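Local coordinates for oxalate biosynthetic component 1 (Burkholderia thailandensis, PDB 5IKY), which makes oxalate in quorum-sensing-dependent oxalogenesis, as a bifunctional enzyme that combines serine hydrolase and lyase activities, at residues A[395-398]-A[402-405]; A[422-427]-A[457-462]; A[470-475]-A[502-507]; A[482-485]-A[491-494]. All coordinates share one frame; numbering follows the deposited sequence.

The four contacts lie in the part of the chain built round the TIM barrel. Contact 3 is buried and purely apolar, joining a barrel strand to the helix outside it. Contact 2 joins two helices in a partly buried place. Leu459 and Asp462 CB pack on helix 418-442, while the Asp462 carboxylate is bound by residues outside. Contacts 2 and 3 meet: Leu460 packs on Ile472, and Val461 on Leu504. Contact 4 is a partly buried hairpin between strand 471-474 and helix 497-510, with backbone bonds and a salt bridge; Val482 rests on Trp503. Contact 1 is at the surface and mostly polar. Helix 403-415, which it starts, runs on toward helix 418-442 of contact 2.

Contact 1. Residues A[395-398]-A[402-405]; sequences TSDD and DVPT
A chi1 of -172° swings the Asp397 carboxylate away from its own N and across to Val403. In Val403 the CG2 branch lies next to the backbone N, and both face that carboxylate. The motif is a helix N-cap, reached through a short loop from an antiparallel strand. Strand 395-397 pairs with strand 386-388 as a two-stranded antiparallel sheet, and Asp402 is the N-cap of helix 403-415. The one hydrogen bond across the contact runs from Val403 N to Asp397 OD2, at 2.8 Å. It is nearly straight, with an angle of 167° at the hydrogen. OD2 is met on its syn side, 25° out of the carboxylate plane. A carboxylate at the first N-H groups of a helix probably also gains from the helix dipole. The other oxygen of Asp397, OD1, is hydrogen-bonded to Ser399 OG in the loop. Asp402 uses its own side chain differently. Its OD1 accepts from Thr405 N at 2.7 Å, met from above the carboxylate plane. The Thr405 hydroxyl also bonds to this carboxylate. Asp402 N, in turn, is bonded to Gln431 OE1 of helix 418-442. The two aspartates thus serve different N-H groups of one helix end. Val403 CG2 lies against the Asp397 carboxylate, 3.5 Å from OD1 and equally far from OD2.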
loop_
_atom_site.group_PDB
_atom_site.type_symbol
_atom_site.label_atom_id
_atom_site.label_comp_id
_atom_site.label_asym_id
_atom_site.label_seq_id
_atom_site.Cartn_x
_atom_site.Cartn_y
_atom_site.Cartn_z
ATOM N N THR A 395 -35.379 21.885 -24.401
ATOM C CA THR A 395 -34.025 21.565 -23.979
ATOM C C THR A 395 -32.994 22.162 -24.927
ATOM O O THR A 395 -33.249 22.338 -26.118
ATOM C CB THR A 395 -33.808 20.046 -23.888
ATOM O OG1 THR A 395 -34.022 19.451 -25.175
ATOM C CG2 THR A 395 -34.773 19.434 -22.887
ATOM N N SER A 396 -31.828 22.479 -24.380
ATOM C CA SER A 396 -30.717 22.978 -25.174
ATOM C C SER A 396 -29.423 22.376 -24.648
ATOM O O SER A 396 -29.386 21.844 -23.539
ATOM C CB SER A 396 -30.664 24.509 -25.140
ATOM O OG SER A 396 -30.743 25.002 -23.813
ATOM N N ASP A 397 -28.368 22.457 -25.448
ATOM C CA ASP A 397 -27.089 21.861 -25.088
ATOM C C ASP A 397 -26.357 22.701 -24.046
ATOM O O ASP A 397 -25.975 23.840 -24.312
ATOM C CB ASP A 397 -26.219 21.686 -26.334
ATOM C CG ASP A 397 -24.961 20.888 -26.060
ATOM O OD1 ASP A 397 -24.931 20.147 -25.054
ATOM O OD2 ASP A 397 -24.006 20.996 -26.858
ATOM N N ASP A 398 -26.163 22.129 -22.861
ATOM C CA ASP A 398 -25.486 22.829 -21.776
ATOM C C ASP A 398 -24.150 22.167 -21.454
ATOM O O ASP A 398 -23.546 22.440 -20.418
ATOM C CB ASP A 398 -26.370 22.864 -20.525
ATOM C CG ASP A 398 -26.056 24.043 -19.620
ATOM O OD1 ASP A 398 -25.589 25.082 -20.136
ATOM O OD2 ASP A 398 -26.274 23.931 -18.394
ATOM N N ASP A 402 -19.537 21.179 -26.317
ATOM C CA ASP A 402 -20.794 21.126 -27.057
ATOM C C ASP A 402 -20.861 19.856 -27.896
ATOM O O ASP A 402 -19.838 19.355 -28.363
ATOM C CB ASP A 402 -20.985 22.369 -27.939
ATOM C CG ASP A 402 -19.944 22.485 -29.036
ATOM O OD1 ASP A 402 -20.051 21.759 -30.046
ATOM O OD2 ASP A 402 -19.029 23.322 -28.902
ATOM N N VAL A 403 -22.073 19.335 -28.054
ATOM C CA VAL A 403 -22.306 18.077 -28.759
ATOM C C VAL A 403 -21.713 18.029 -30.180
ATOM O O VAL A 403 -21.118 17.016 -30.551
ATOM C CB VAL A 403 -23.822 17.763 -28.820
ATOM C CG1 VAL A 403 -24.085 16.520 -29.650
ATOM C CG2 VAL A 403 -24.381 17.602 -27.412
ATOM N N PRO A 404 -21.864 19.108 -30.978
ATOM C CA PRO A 404 -21.194 19.062 -32.285
ATOM C C PRO A 404 -19.681 18.866 -32.183
ATOM O O PRO A 404 -19.100 18.146 -32.995
ATOM C CB PRO A 404 -21.521 20.429 -32.894
ATOM C CG PRO A 404 -22.810 20.806 -32.273
ATOM C CD PRO A 404 -22.733 20.296 -30.863
ATOM N N THR A 405 -19.058 19.494 -31.190
ATOM C CA THR A 405 -17.618 19.372 -31.005
ATOM C C THR A 405 -17.247 17.983 -30.489
ATOM O O THR A 405 -16.219 17.429 -30.879
ATOM C CB THR A 405 -17.076 20.443 -30.039
ATOM O OG1 THR A 405 -17.444 21.744 -30.516
ATOM C CG2 THR A 405 -15.559 20.365 -29.943
#

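Contact 2. Residues A[422-427]-A[457-462]; sequences EKAVEL and QALLVD
Leu459 reaches helix 418-442 first and makes the apolar side-chain pairs of the contact, with Ala424 and Val425. Its CG is anti to the carbonyl carbon (chi1 -51°), and the chain beyond is extended. This brings CD2 to within 3.7 Å of Ala424 CB. The same methyl lies 3.9 Å from Val425 CG2, so it sits against two successive residues of the helix. The other branch, CD1, comes to 4.1 Å from the backbone O of Ala424. Leu459 and Val425 run alongside one another, pointing opposite ways. Leu459 also touches Ile409 and Leu413, so helix 403-415 joins the same apolar patch. The next two residues turn to other parts of the fold. Leu460 packs on Ile472 and Val474 of a strand of the TIM barrel, and Val461 on helix 497-510. The contact therefore lies in the helical layer round the barrel, where helix 460-466 has the strand behind it and helix 418-442 beside it. Asp462, one turn on from Leu459, comes back to helix 418-442. Its CB meets both methyls of Val425, CG2 at 3.8 Å and CG1 at 4.0 Å. The Asp462 and Val425 side chains are roughly perpendicular. The carboxylate is held by other groups. OD1 forms a salt bridge with Arg511 NH1, and OD2 is hydrogen-bonded to His421 NE2, one helical turn before Val425.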
loop_
_atom_site.group_PDB
_atom_site.type_symbol
_atom_site.label_atom_id
_atom_site.label_comp_id
_atom_site.label_asym_id
_atom_site.label_seq_id
_atom_site.Cartn_x
_atom_site.Cartn_y
_atom_site.Cartn_z
ATOM N N GLU A 422 -3.900 15.509 -32.223
ATOM C CA GLU A 422 -3.600 16.884 -31.836
ATOM C C GLU A 422 -4.805 17.794 -32.049
ATOM O O GLU A 422 -5.119 18.628 -31.199
ATOM C CB GLU A 422 -2.399 17.412 -32.619
ATOM C CG GLU A 422 -1.060 17.151 -31.955
ATOM C CD GLU A 422 0.111 17.455 -32.869
ATOM O OE1 GLU A 422 0.849 16.510 -33.225
ATOM O OE2 GLU A 422 0.287 18.636 -33.238
ATOM N N LYS A 423 -5.474 17.626 -33.184
ATOM C CA LYS A 423 -6.679 18.392 -33.479
ATOM C C LYS A 423 -7.772 18.070 -32.465
ATOM O O LYS A 423 -8.544 18.943 -32.070
ATOM C CB LYS A 423 -7.171 18.109 -34.901
ATOM N N ALA A 424 -7.825 16.811 -32.040
ATOM C CA ALA A 424 -8.785 16.390 -31.028
ATOM C C ALA A 424 -8.472 17.041 -29.684
ATOM O O ALA A 424 -9.377 17.468 -28.964
ATOM C CB ALA A 424 -8.791 14.875 -30.897
ATOM N N VAL A 425 -7.187 17.114 -29.353
ATOM C CA VAL A 425 -6.748 17.720 -28.101
ATOM C C VAL A 425 -7.049 19.214 -28.086
ATOM O O VAL A 425 -7.556 19.744 -27.096
ATOM C CB VAL A 425 -5.240 17.498 -27.862
ATOM C CG1 VAL A 425 -4.769 18.286 -26.649
ATOM C CG2 VAL A 425 -4.946 16.017 -27.681
ATOM N N GLU A 426 -6.743 19.885 -29.192
ATOM C CA GLU A 426 -6.987 21.318 -29.312
ATOM C C GLU A 426 -8.474 21.634 -29.188
ATOM O O GLU A 426 -8.857 22.594 -28.518
ATOM C CB GLU A 426 -6.442 21.848 -30.640
ATOM N N LEU A 427 -9.306 20.821 -29.833
ATOM C CA LEU A 427 -10.754 21.000 -29.772
ATOM C C LEU A 427 -11.267 20.879 -28.341
ATOM O O LEU A 427 -12.081 21.685 -27.893
ATOM C CB LEU A 427 -11.462 19.980 -30.668
ATOM C CG LEU A 427 -11.463 20.255 -32.173
ATOM C CD1 LEU A 427 -12.216 19.161 -32.922
ATOM C CD2 LEU A 427 -12.059 21.618 -32.467
ATOM N N GLN A 457 -10.608 8.925 -23.521
ATOM C CA GLN A 457 -9.547 8.783 -22.522
ATOM C C GLN A 457 -8.155 8.847 -23.142
ATOM O O GLN A 457 -7.157 8.975 -22.432
ATOM C CB GLN A 457 -9.714 7.478 -21.737
ATOM C CG GLN A 457 -10.738 7.577 -20.620
ATOM C CD GLN A 457 -10.634 6.454 -19.612
ATOM O OE1 GLN A 457 -9.941 5.462 -19.837
ATOM N NE2 GLN A 457 -11.326 6.606 -18.488
ATOM N N ALA A 458 -8.093 8.765 -24.466
ATOM C CA ALA A 458 -6.841 8.964 -25.179
ATOM C C ALA A 458 -6.423 10.433 -25.119
ATOM O O ALA A 458 -5.272 10.770 -25.388
ATOM C CB ALA A 458 -6.973 8.505 -26.622
ATOM N N LEU A 459 -7.368 11.299 -24.761
ATOM C CA LEU A 459 -7.114 12.734 -24.671
ATOM C C LEU A 459 -6.847 13.172 -23.237
ATOM O O LEU A 459 -6.477 14.319 -22.987
ATOM C CB LEU A 459 -8.301 13.523 -25.222
ATOM C CG LEU A 459 -8.821 13.147 -26.606
ATOM C CD1 LEU A 459 -10.036 13.989 -26.936
ATOM C CD2 LEU A 459 -7.734 13.332 -27.649
ATOM N N LEU A 460 -7.036 12.246 -22.305
ATOM C CA LEU A 460 -7.021 12.550 -20.880
ATOM C C LEU A 460 -5.750 13.264 -20.424
ATOM O O LEU A 460 -5.814 14.343 -19.838
ATOM C CB LEU A 460 -7.214 11.261 -20.082
ATOM C CG LEU A 460 -7.890 11.376 -18.717
ATOM C CD1 LEU A 460 -8.978 12.431 -18.733
ATOM C CD2 LEU A 460 -8.468 10.026 -18.321
ATOM N N VAL A 461 -4.597 12.670 -20.704
ATOM C CA VAL A 461 -3.329 13.245 -20.269
ATOM C C VAL A 461 -3.008 14.554 -20.993
ATOM O O VAL A 461 -2.699 15.559 -20.353
ATOM C CB VAL A 461 -2.169 12.257 -20.477
ATOM C CG1 VAL A 461 -0.843 12.928 -20.175
ATOM C CG2 VAL A 461 -2.361 11.034 -19.599
ATOM N N ASP A 462 -3.091 14.543 -22.321
ATOM C CA ASP A 462 -2.735 15.712 -23.124
ATOM C C ASP A 462 -3.610 16.926 -22.811
ATOM O O ASP A 462 -3.111 18.050 -22.734
ATOM C CB ASP A 462 -2.821 15.385 -24.619
ATOM C CG ASP A 462 -1.680 14.494 -25.088
ATOM O OD1 ASP A 462 -0.552 14.652 -24.575
ATOM O OD2 ASP A 462 -1.910 13.639 -25.970
#

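Contact 3. Residues A[470-475]-A[502-507]; sequences DGIRVG and RWLRRE
Strand 471-474 belongs to the parallel barrel, where it lies between strands 446-451 and 4-9. Helix 497-510 packs on its outer face through one side chain, Leu504. Two residues of the strand meet it, Ile472 and Val474, two places apart and so on the same face. Both meet the same methyl, CD2 of Leu504. Ile472 offers CG2, the branch anti to its backbone N, at 3.7 Å from CD2. Val474 offers CG1 at 3.9 Å from CD2, with its CG2 slightly farther off. Leu504 has CG anti to the backbone N (chi1 178°), which carries the side chain from the helix toward the strand. It crosses both partners at a slant. No hydrogen bond spans this contact, and all three side chains are buried. The apolar layer is wider than the pair of segments: Leu504 also touches Val461, through CD1, and Ile7. Arg473, between the two apolar residues, points away from the helix. Its NH2 forms a salt bridge with Asp478 and a long, weak ion pair with Glu477, which binds the magnesium ion together with His227. The Val474 side chain is about 13 Å from that ion. Aliphatic side chains on the outer face of a parallel strand, packed under a surrounding helix, are typical of the TIM barrel.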
loop_
_atom_site.group_PDB
_atom_site.type_symbol
_atom_site.label_atom_id
_atom_site.label_comp_id
_atom_site.label_asym_id
_atom_site.label_seq_id
_atom_site.Cartn_x
_atom_site.Cartn_y
_atom_site.Cartn_z
ATOM N N ASP A 470 -4.988 19.921 -11.977
ATOM C CA ASP A 470 -4.347 19.402 -10.777
ATOM C C ASP A 470 -4.489 17.890 -10.653
ATOM O O ASP A 470 -3.623 17.221 -10.087
ATOM C CB ASP A 470 -4.929 20.085 -9.540
ATOM C CG ASP A 470 -4.929 21.597 -9.659
ATOM O OD1 ASP A 470 -3.855 22.206 -9.474
ATOM O OD2 ASP A 470 -6.001 22.175 -9.941
ATOM N N GLY A 471 -5.580 17.353 -11.191
ATOM C CA GLY A 471 -5.869 15.940 -11.047
ATOM C C GLY A 471 -6.484 15.296 -12.273
ATOM O O GLY A 471 -7.090 15.963 -13.110
ATOM N N ILE A 472 -6.313 13.983 -12.375
ATOM C CA ILE A 472 -6.904 13.204 -13.455
ATOM C C ILE A 472 -7.675 12.031 -12.865
ATOM O O ILE A 472 -7.181 11.348 -11.966
ATOM C CB ILE A 472 -5.833 12.679 -14.432
ATOM C CG1 ILE A 472 -5.031 13.837 -15.027
ATOM C CG2 ILE A 472 -6.471 11.868 -15.536
ATOM C CD1 ILE A 472 -3.918 13.393 -15.954
ATOM N N ARG A 473 -8.886 11.801 -13.362
ATOM C CA ARG A 473 -9.706 10.700 -12.872
ATOM C C ARG A 473 -9.867 9.587 -13.907
ATOM O O ARG A 473 -10.089 9.853 -15.086
ATOM C CB ARG A 473 -11.084 11.207 -12.452
ATOM C CG ARG A 473 -12.044 10.095 -12.070
ATOM C CD ARG A 473 -13.330 10.656 -11.530
ATOM N NE ARG A 473 -14.495 10.036 -12.147
ATOM C CZ ARG A 473 -15.733 10.210 -11.705
ATOM N NH1 ARG A 473 -15.947 10.995 -10.661
ATOM N NH2 ARG A 473 -16.754 9.626 -12.313
ATOM N N VAL A 474 -9.743 8.344 -13.451
ATOM C CA VAL A 474 -10.044 7.172 -14.271
ATOM C C VAL A 474 -10.853 6.161 -13.456
ATOM O O VAL A 474 -11.092 6.361 -12.265
ATOM C CB VAL A 474 -8.767 6.489 -14.804
ATOM C CG1 VAL A 474 -8.065 7.373 -15.818
ATOM C CG2 VAL A 474 -7.830 6.132 -13.659
ATOM N N GLY A 475 -11.267 5.075 -14.098
ATOM C CA GLY A 475 -12.020 4.040 -13.411
ATOM C C GLY A 475 -13.106 3.431 -14.274
ATOM O O GLY A 475 -13.442 3.964 -15.333
ATOM N N ARG A 502 -2.821 2.010 -13.518
ATOM C CA ARG A 502 -1.490 1.587 -13.931
ATOM C C ARG A 502 -1.142 2.171 -15.293
ATOM O O ARG A 502 -0.040 2.679 -15.502
ATOM C CB ARG A 502 -1.398 0.062 -13.973
ATOM C CG ARG A 502 -0.028 -0.458 -14.371
ATOM C CD ARG A 502 -0.005 -1.975 -14.423
ATOM N NE ARG A 502 1.338 -2.484 -14.683
ATOM C CZ ARG A 502 2.239 -2.722 -13.735
ATOM N NH1 ARG A 502 1.942 -2.493 -12.463
ATOM N NH2 ARG A 502 3.440 -3.185 -14.059
ATOM N N TRP A 503 -2.093 2.096 -16.216
ATOM C CA TRP A 503 -1.917 2.659 -17.546
ATOM C C TRP A 503 -1.674 4.166 -17.478
ATOM O O TRP A 503 -0.776 4.686 -18.140
ATOM C CB TRP A 503 -3.137 2.359 -18.419
ATOM C CG TRP A 503 -3.196 3.186 -19.665
ATOM C CD1 TRP A 503 -2.579 2.924 -20.855
ATOM C CD2 TRP A 503 -3.907 4.417 -19.844
ATOM N NE1 TRP A 503 -2.864 3.914 -21.764
ATOM C CE2 TRP A 503 -3.675 4.843 -21.167
ATOM C CE3 TRP A 503 -4.716 5.199 -19.014
ATOM C CZ2 TRP A 503 -4.227 6.017 -21.681
ATOM C CZ3 TRP A 503 -5.262 6.365 -19.525
ATOM C CH2 TRP A 503 -5.015 6.762 -20.845
ATOM N N LEU A 504 -2.473 4.858 -16.673
ATOM C CA LEU A 504 -2.347 6.303 -16.517
ATOM C C LEU A 504 -1.010 6.685 -15.889
ATOM O O LEU A 504 -0.371 7.650 -16.310
ATOM C CB LEU A 504 -3.498 6.853 -15.671
ATOM C CG LEU A 504 -3.476 8.354 -15.374
ATOM C CD1 LEU A 504 -3.420 9.159 -16.661
ATOM C CD2 LEU A 504 -4.681 8.759 -14.541
ATOM N N ARG A 505 -0.593 5.923 -14.880
ATOM C CA ARG A 505 0.666 6.186 -14.192
ATOM C C ARG A 505 1.868 6.032 -15.119
ATOM O O ARG A 505 2.749 6.889 -15.141
ATOM C CB ARG A 505 0.826 5.259 -12.983
ATOM C CG ARG A 505 2.199 5.345 -12.332
ATOM C CD ARG A 505 2.268 4.565 -11.029
ATOM N NE ARG A 505 1.861 3.171 -11.185
ATOM C CZ ARG A 505 2.666 2.199 -11.599
ATOM N NH1 ARG A 505 3.927 2.465 -11.908
ATOM N NH2 ARG A 505 2.209 0.959 -11.709
ATOM N N ARG A 506 1.906 4.942 -15.881
ATOM C CA ARG A 506 3.016 4.699 -16.799
ATOM C C ARG A 506 3.031 5.743 -17.909
ATOM O O ARG A 506 4.090 6.117 -18.414
ATOM C CB ARG A 506 2.935 3.290 -17.393
ATOM C CG ARG A 506 3.022 2.177 -16.358
ATOM C CD ARG A 506 3.051 0.796 -17.004
ATOM N NE ARG A 506 4.411 0.277 -17.144
ATOM C CZ ARG A 506 5.023 0.073 -18.307
ATOM N NH1 ARG A 506 4.398 0.338 -19.446
ATOM N NH2 ARG A 506 6.260 -0.401 -18.329
ATOM N N GLU A 507 1.846 6.216 -18.278
ATOM C CA GLU A 507 1.715 7.251 -19.291
ATOM C C GLU A 507 2.342 8.559 -18.810
ATOM O O GLU A 507 3.011 9.255 -19.572
ATOM C CB GLU A 507 0.243 7.467 -19.643
ATOM C CG GLU A 507 0.020 8.401 -20.814
ATOM C CD GLU A 507 0.557 7.832 -22.110
ATOM O OE1 GLU A 507 0.476 6.599 -22.293
ATOM O OE2 GLU A 507 1.062 8.616 -22.940
#

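Contact 4. Residues A[482-485]-A[491-494]; sequences VFDA and VRKA
Asp484 OD2 is gripped by two arginines, Arg492 across the contact and Arg486 in the turn that links the two strands. The segments form an antiparallel beta hairpin, strands 481-483 and 491-493. Arg492 NE donates to OD2 at 2.9 Å, nearly straight (166°) and in the guanidinium plane. OD2 takes this bond on its anti lone pair, away from OD1. Arg492 NH2 adds a weak bond to OD2 at 3.4 Å, and Arg486 NH2 forms a second salt bridge. The carboxylate and guanidinium planes are 67° apart. Arg492 NH1 has its own salt bridge, with Asp499 of helix 497-510. The backbones join at Val482 and Arg492, a hydrogen-bonded pair: Val482 N to Arg492 O is 2.8 Å, and Arg492 N to Val482 O is 3.1 Å. Arg492 runs extended from CG to NE alongside Val482. With the last torsion turned to 84°, one guanidinium face looks at Val482 CG1, which lies 3.4 Å above the plane, toward the rim. Phe483 and Val491 form the next, non-hydrogen-bonded pair on the other face, with Phe483 CD1 4.4 Å from Val491 CB. Val482 also touches Ala494, CB to CB at 4.0 Å.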
loop_
_atom_site.group_PDB
_atom_site.type_symbol
_atom_site.label_atom_id
_atom_site.label_comp_id
_atom_site.label_asym_id
_atom_site.label_seq_id
_atom_site.Cartn_x
_atom_site.Cartn_y
_atom_site.Cartn_z
ATOM N N VAL A 482 -9.170 -0.508 -21.573
ATOM C CA VAL A 482 -7.851 0.045 -21.292
ATOM C C VAL A 482 -6.952 -0.171 -22.509
ATOM O O VAL A 482 -7.054 -1.190 -23.196
ATOM C CB VAL A 482 -7.217 -0.592 -20.028
ATOM C CG1 VAL A 482 -7.020 -2.093 -20.211
ATOM C CG2 VAL A 482 -5.901 0.091 -19.677
ATOM N N PHE A 483 -6.091 0.797 -22.793
ATOM C CA PHE A 483 -5.196 0.680 -23.934
ATOM C C PHE A 483 -4.016 -0.227 -23.611
ATOM O O PHE A 483 -3.353 -0.066 -22.587
ATOM C CB PHE A 483 -4.709 2.058 -24.381
ATOM C CG PHE A 483 -5.794 2.921 -24.959
ATOM C CD1 PHE A 483 -6.361 2.612 -26.186
ATOM C CD2 PHE A 483 -6.248 4.039 -24.280
ATOM C CE1 PHE A 483 -7.361 3.401 -26.722
ATOM C CE2 PHE A 483 -7.247 4.832 -24.812
ATOM C CZ PHE A 483 -7.803 4.513 -26.033
ATOM N N ASP A 484 -3.774 -1.191 -24.494
ATOM C CA ASP A 484 -2.670 -2.128 -24.342
ATOM C C ASP A 484 -2.056 -2.406 -25.709
ATOM O O ASP A 484 -2.682 -3.033 -26.564
ATOM C CB ASP A 484 -3.150 -3.428 -23.689
ATOM C CG ASP A 484 -2.004 -4.288 -23.177
ATOM O OD1 ASP A 484 -0.867 -4.149 -23.676
ATOM O OD2 ASP A 484 -2.248 -5.112 -22.270
ATOM N N ALA A 485 -0.829 -1.936 -25.905
ATOM C CA ALA A 485 -0.156 -2.043 -27.196
ATOM C C ALA A 485 0.169 -3.491 -27.570
ATOM O O ALA A 485 0.329 -3.812 -28.748
ATOM C CB ALA A 485 1.111 -1.203 -27.192
ATOM N N VAL A 491 -6.596 -2.228 -27.806
ATOM C CA VAL A 491 -7.543 -2.022 -26.715
ATOM C C VAL A 491 -8.143 -3.347 -26.227
ATOM O O VAL A 491 -8.330 -4.286 -27.004
ATOM C CB VAL A 491 -8.672 -1.053 -27.142
ATOM C CG1 VAL A 491 -9.555 -1.685 -28.211
ATOM C CG2 VAL A 491 -9.497 -0.617 -25.944
ATOM N N ARG A 492 -8.416 -3.422 -24.926
ATOM C CA ARG A 492 -9.039 -4.598 -24.324
ATOM C C ARG A 492 -9.863 -4.195 -23.108
ATOM O O ARG A 492 -9.820 -3.045 -22.677
ATOM C CB ARG A 492 -7.982 -5.622 -23.919
ATOM C CG ARG A 492 -6.968 -5.065 -22.944
ATOM C CD ARG A 492 -6.054 -6.141 -22.385
ATOM N NE ARG A 492 -5.030 -5.551 -21.529
ATOM C CZ ARG A 492 -5.211 -5.249 -20.247
ATOM N NH1 ARG A 492 -6.380 -5.491 -19.665
ATOM N NH2 ARG A 492 -4.224 -4.706 -19.548
ATOM N N LYS A 493 -10.611 -5.146 -22.560
ATOM C CA LYS A 493 -11.386 -4.900 -21.350
ATOM C C LYS A 493 -10.447 -4.665 -20.173
ATOM O O LYS A 493 -9.462 -5.385 -20.004
ATOM C CB LYS A 493 -12.319 -6.075 -21.051
ATOM C CG LYS A 493 -13.665 -5.678 -20.477
ATOM C CD LYS A 493 -14.504 -4.954 -21.517
ATOM C CE LYS A 493 -15.914 -4.703 -21.012
ATOM N NZ LYS A 493 -16.757 -4.029 -22.038
ATOM N N ALA A 494 -10.751 -3.654 -19.365
ATOM C CA ALA A 494 -9.936 -3.340 -18.200
ATOM C C ALA A 494 -10.200 -4.344 -17.081
ATOM O O ALA A 494 -11.348 -4.592 -16.719
ATOM C CB ALA A 494 -10.212 -1.920 -17.724
#